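Local coordinates for arginine 3rd transport system periplasmic binding protein (Legionella pneumophila subsp. pneumophila str. Philadelphia 1, PDB 3KZG), which probably binds arginine in the periplasm as the solute-binding component of an amino acid transport system, at residues G28-L33 with L224-F229. Residues are numbered along the deposited sequence; the frame is centred on the assembly and turned at random.
Sequences GFDIDL and LYSEYF
Phe29 packs between the first turn of helix 29-40 and the end of helix 220-228, against Leu224, Tyr228 and Phe229. With CG anti to the backbone N (chi1 -178°), its ring reaches across to the C-terminal helix. Phe229 presents its edge to one face of this ring in an edge-to-face pair, CE2 lying over the centre and the centroids 4.9 Å apart. Phe29 CE1 meets Leu224 CG at 3.6 Å, while Leu224 CD1 and CD2 spread toward Asp32 CB and the backbone N of Leu33. Tyr228 covers the start of the same side chain: Phe29 CB sits 3.8 Å from the centroid of the Tyr228 ring, almost on its normal, a CH-pi contact beside an offset edge-to-face pair in which Phe29 turns its edge to the Tyr228 face. The phenol then runs past Gly28, the N-cap residue, to the polar edge, where Tyr228 OH donates to Asp32 OD2 at 2.6 Å, approaching 45° out of the carboxylate plane. The axes of 29-33 and 224-228 run nearly antiparallel, at 164°, joining the last helix of this family 3 solute-binding fold to an early one. The contact is largely apolar; one short hydrogen bond, probably strengthened by a charged carboxylate, helps to set the phenol's position.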
ATOM      1  N   GLY A  28       9.585   1.018  25.836  1.00 18.10           N
ATOM      2  CA  GLY A  28       9.175  -0.284  25.348  1.00 16.18           C
ATOM      3  C   GLY A  28       7.921  -0.132  24.509  1.00 15.99           C
ATOM      4  O   GLY A  28       7.312   0.938  24.489  1.00 14.59           O
ATOM      5  N   PHE A  29       7.526  -1.197  23.822  1.00 14.88           N
ATOM      6  CA  PHE A  29       6.337  -1.143  22.983  1.00 13.12           C
ATOM      7  C   PHE A  29       5.058  -0.774  23.738  1.00 13.54           C
ATOM      8  O   PHE A  29       4.292   0.064  23.269  1.00 13.47           O
ATOM      9  CB  PHE A  29       6.123  -2.479  22.270  1.00 13.61           C
ATOM     10  CG  PHE A  29       4.943  -2.477  21.341  1.00 13.82           C
ATOM     11  CD1 PHE A  29       5.003  -1.815  20.125  1.00 10.97           C
ATOM     12  CD2 PHE A  29       3.763  -3.121  21.697  1.00 15.44           C
ATOM     13  CE1 PHE A  29       3.908  -1.789  19.267  1.00 14.90           C
ATOM     14  CE2 PHE A  29       2.656  -3.102  20.847  1.00 16.05           C
ATOM     15  CZ  PHE A  29       2.729  -2.436  19.633  1.00 14.89           C
ATOM     16  N   ASP A  30       4.814  -1.397  24.892  1.00 14.28           N
ATOM     17  CA  ASP A  30       3.600  -1.099  25.660  1.00 16.02           C
ATOM     18  C   ASP A  30       3.546   0.360  26.067  1.00 16.52           C
ATOM     19  O   ASP A  30       2.482   0.978  26.060  1.00 15.88           O
ATOM     20  CB  ASP A  30       3.503  -1.962  26.928  1.00 17.33           C
ATOM     21  CG  ASP A  30       3.058  -3.377  26.644  1.00 16.94           C
ATOM     22  OD1 ASP A  30       2.401  -3.592  25.607  1.00 18.65           O
ATOM     23  OD2 ASP A  30       3.345  -4.274  27.466  1.00 16.47           O
ATOM     24  N   ILE A  31       4.701   0.908  26.424  1.00 17.50           N
ATOM     25  CA  ILE A  31       4.764   2.297  26.845  1.00 16.13           C
ATOM     26  C   ILE A  31       4.339   3.215  25.711  1.00 16.97           C
ATOM     27  O   ILE A  31       3.468   4.066  25.893  1.00 17.01           O
ATOM     28  CB  ILE A  31       6.193   2.693  27.295  1.00 17.36           C
ATOM     29  CG1 ILE A  31       6.700   1.723  28.367  1.00 18.13           C
ATOM     30  CG2 ILE A  31       6.198   4.128  27.805  1.00 16.60           C
ATOM     31  CD1 ILE A  31       5.768   1.528  29.546  1.00 18.50           C
ATOM     32  N   ASP A  32       4.957   3.038  24.544  1.00 17.51           N
ATOM     33  CA  ASP A  32       4.653   3.860  23.381  1.00 16.24           C
ATOM     34  C   ASP A  32       3.197   3.713  22.925  1.00 16.08           C
ATOM     35  O   ASP A  32       2.562   4.692  22.529  1.00 14.82           O
ATOM     36  CB  ASP A  32       5.583   3.520  22.204  1.00 18.75           C
ATOM     37  CG  ASP A  32       7.053   3.845  22.481  1.00 21.80           C
ATOM     38  OD1 ASP A  32       7.341   4.694  23.353  1.00 22.41           O
ATOM     39  OD2 ASP A  32       7.926   3.254  21.804  1.00 22.85           O
ATOM     40  N   LEU A  33       2.668   2.497  22.979  1.00 15.41           N
ATOM     41  CA  LEU A  33       1.286   2.277  22.562  1.00 15.71           C
ATOM     42  C   LEU A  33       0.321   3.026  23.473  1.00 16.79           C
ATOM     43  O   LEU A  33      -0.478   3.843  23.014  1.00 14.68           O
ATOM     44  CB  LEU A  33       0.945   0.787  22.573  1.00 14.62           C
ATOM     45  CG  LEU A  33      -0.496   0.492  22.156  1.00 14.97           C
ATOM     46  CD1 LEU A  33      -0.740   1.038  20.750  1.00 15.58           C
ATOM     47  CD2 LEU A  33      -0.760  -0.991  22.209  1.00 15.94           C
ATOM     48  N   LEU A 224       4.262   1.866  14.464  1.00 19.96           N
ATOM     49  CA  LEU A 224       4.830   1.543  15.765  1.00 18.73           C
ATOM     50  C   LEU A 224       5.181   0.062  15.853  1.00 19.03           C
ATOM     51  O   LEU A 224       6.300  -0.306  16.224  1.00 18.52           O
ATOM     52  CB  LEU A 224       3.849   1.901  16.875  1.00 19.24           C
ATOM     53  CG  LEU A 224       4.345   1.601  18.287  1.00 19.31           C
ATOM     54  CD1 LEU A 224       5.590   2.442  18.592  1.00 19.33           C
ATOM     55  CD2 LEU A 224       3.227   1.894  19.281  1.00 21.39           C
ATOM     56  N   TYR A 225       4.222  -0.786  15.504  1.00 17.74           N
ATOM     57  CA  TYR A 225       4.429  -2.224  15.551  1.00 18.33           C
ATOM     58  C   TYR A 225       5.664  -2.663  14.762  1.00 20.28           C
ATOM     59  O   TYR A 225       6.464  -3.472  15.241  1.00 17.86           O
ATOM     60  CB  TYR A 225       3.200  -2.946  14.996  1.00 18.11           C
ATOM     61  CG  TYR A 225       3.284  -4.444  15.110  1.00 18.32           C
ATOM     62  CD1 TYR A 225       2.817  -5.105  16.244  1.00 18.45           C
ATOM     63  CD2 TYR A 225       3.862  -5.206  14.092  1.00 18.50           C
ATOM     64  CE1 TYR A 225       2.925  -6.494  16.357  1.00 19.97           C
ATOM     65  CE2 TYR A 225       3.977  -6.578  14.199  1.00 17.66           C
ATOM     66  CZ  TYR A 225       3.508  -7.217  15.329  1.00 19.84           C
ATOM     67  OH  TYR A 225       3.634  -8.581  15.423  1.00 24.27           O
ATOM     68  N   SER A 226       5.818  -2.124  13.557  1.00 21.81           N
ATOM     69  CA  SER A 226       6.939  -2.493  12.705  1.00 23.98           C
ATOM     70  C   SER A 226       8.283  -2.050  13.271  1.00 24.99           C
ATOM     71  O   SER A 226       9.288  -2.729  13.078  1.00 23.57           O
ATOM     72  CB  SER A 226       6.741  -1.925  11.292  1.00 25.39           C
ATOM     73  OG  SER A 226       6.740  -0.508  11.295  1.00 29.81           O
ATOM     74  N   GLU A 227       8.297  -0.924  13.980  1.00 26.74           N
ATOM     75  CA  GLU A 227       9.536  -0.415  14.576  1.00 27.83           C
ATOM     76  C   GLU A 227      10.088  -1.399  15.609  1.00 26.11           C
ATOM     77  O   GLU A 227      11.294  -1.472  15.829  1.00 27.04           O
ATOM     78  CB  GLU A 227       9.297   0.936  15.266  1.00 31.66           C
ATOM     79  CG  GLU A 227       8.756   2.038  14.367  1.00 36.65           C
ATOM     80  CD  GLU A 227       8.625   3.372  15.085  1.00 41.63           C
ATOM     81  OE1 GLU A 227       9.665   4.014  15.354  1.00 44.07           O
ATOM     82  OE2 GLU A 227       7.481   3.777  15.390  1.00 44.19           O
ATOM     83  N   TYR A 228       9.192  -2.156  16.232  1.00 23.21           N
ATOM     84  CA  TYR A 228       9.575  -3.113  17.257  1.00 21.52           C
ATOM     85  C   TYR A 228       9.674  -4.557  16.804  1.00 22.67           C
ATOM     86  O   TYR A 228      10.612  -5.256  17.166  1.00 22.95           O
ATOM     87  CB  TYR A 228       8.581  -3.065  18.419  1.00 20.49           C
ATOM     88  CG  TYR A 228       8.806  -1.950  19.404  1.00 17.64           C
ATOM     89  CD1 TYR A 228       9.663  -2.118  20.492  1.00 15.83           C
ATOM     90  CD2 TYR A 228       8.163  -0.726  19.252  1.00 18.07           C
ATOM     91  CE1 TYR A 228       9.871  -1.091  21.408  1.00 17.01           C
ATOM     92  CE2 TYR A 228       8.363   0.306  20.155  1.00 17.79           C
ATOM     93  CZ  TYR A 228       9.215   0.121  21.232  1.00 17.60           C
ATOM     94  OH  TYR A 228       9.389   1.148  22.135  1.00 18.29           O
ATOM     95  N   PHE A 229       8.709  -5.006  16.010  1.00 21.60           N
ATOM     96  CA  PHE A 229       8.676  -6.400  15.601  1.00 23.36           C
ATOM     97  C   PHE A 229       8.829  -6.650  14.099  1.00 24.50           C
ATOM     98  O   PHE A 229       9.060  -5.686  13.342  1.00 25.37           O
ATOM     99  CB  PHE A 229       7.369  -7.010  16.120  1.00 22.29           C
ATOM    100  CG  PHE A 229       7.001  -6.550  17.515  1.00 20.99           C
ATOM    101  CD1 PHE A 229       7.750  -6.953  18.622  1.00 20.04           C
ATOM    102  CD2 PHE A 229       5.925  -5.683  17.717  1.00 19.94           C
ATOM    103  CE1 PHE A 229       7.436  -6.497  19.907  1.00 18.05           C
ATOM    104  CE2 PHE A 229       5.602  -5.220  18.997  1.00 17.77           C
ATOM    105  CZ  PHE A 229       6.359  -5.626  20.092  1.00 20.24           C
TER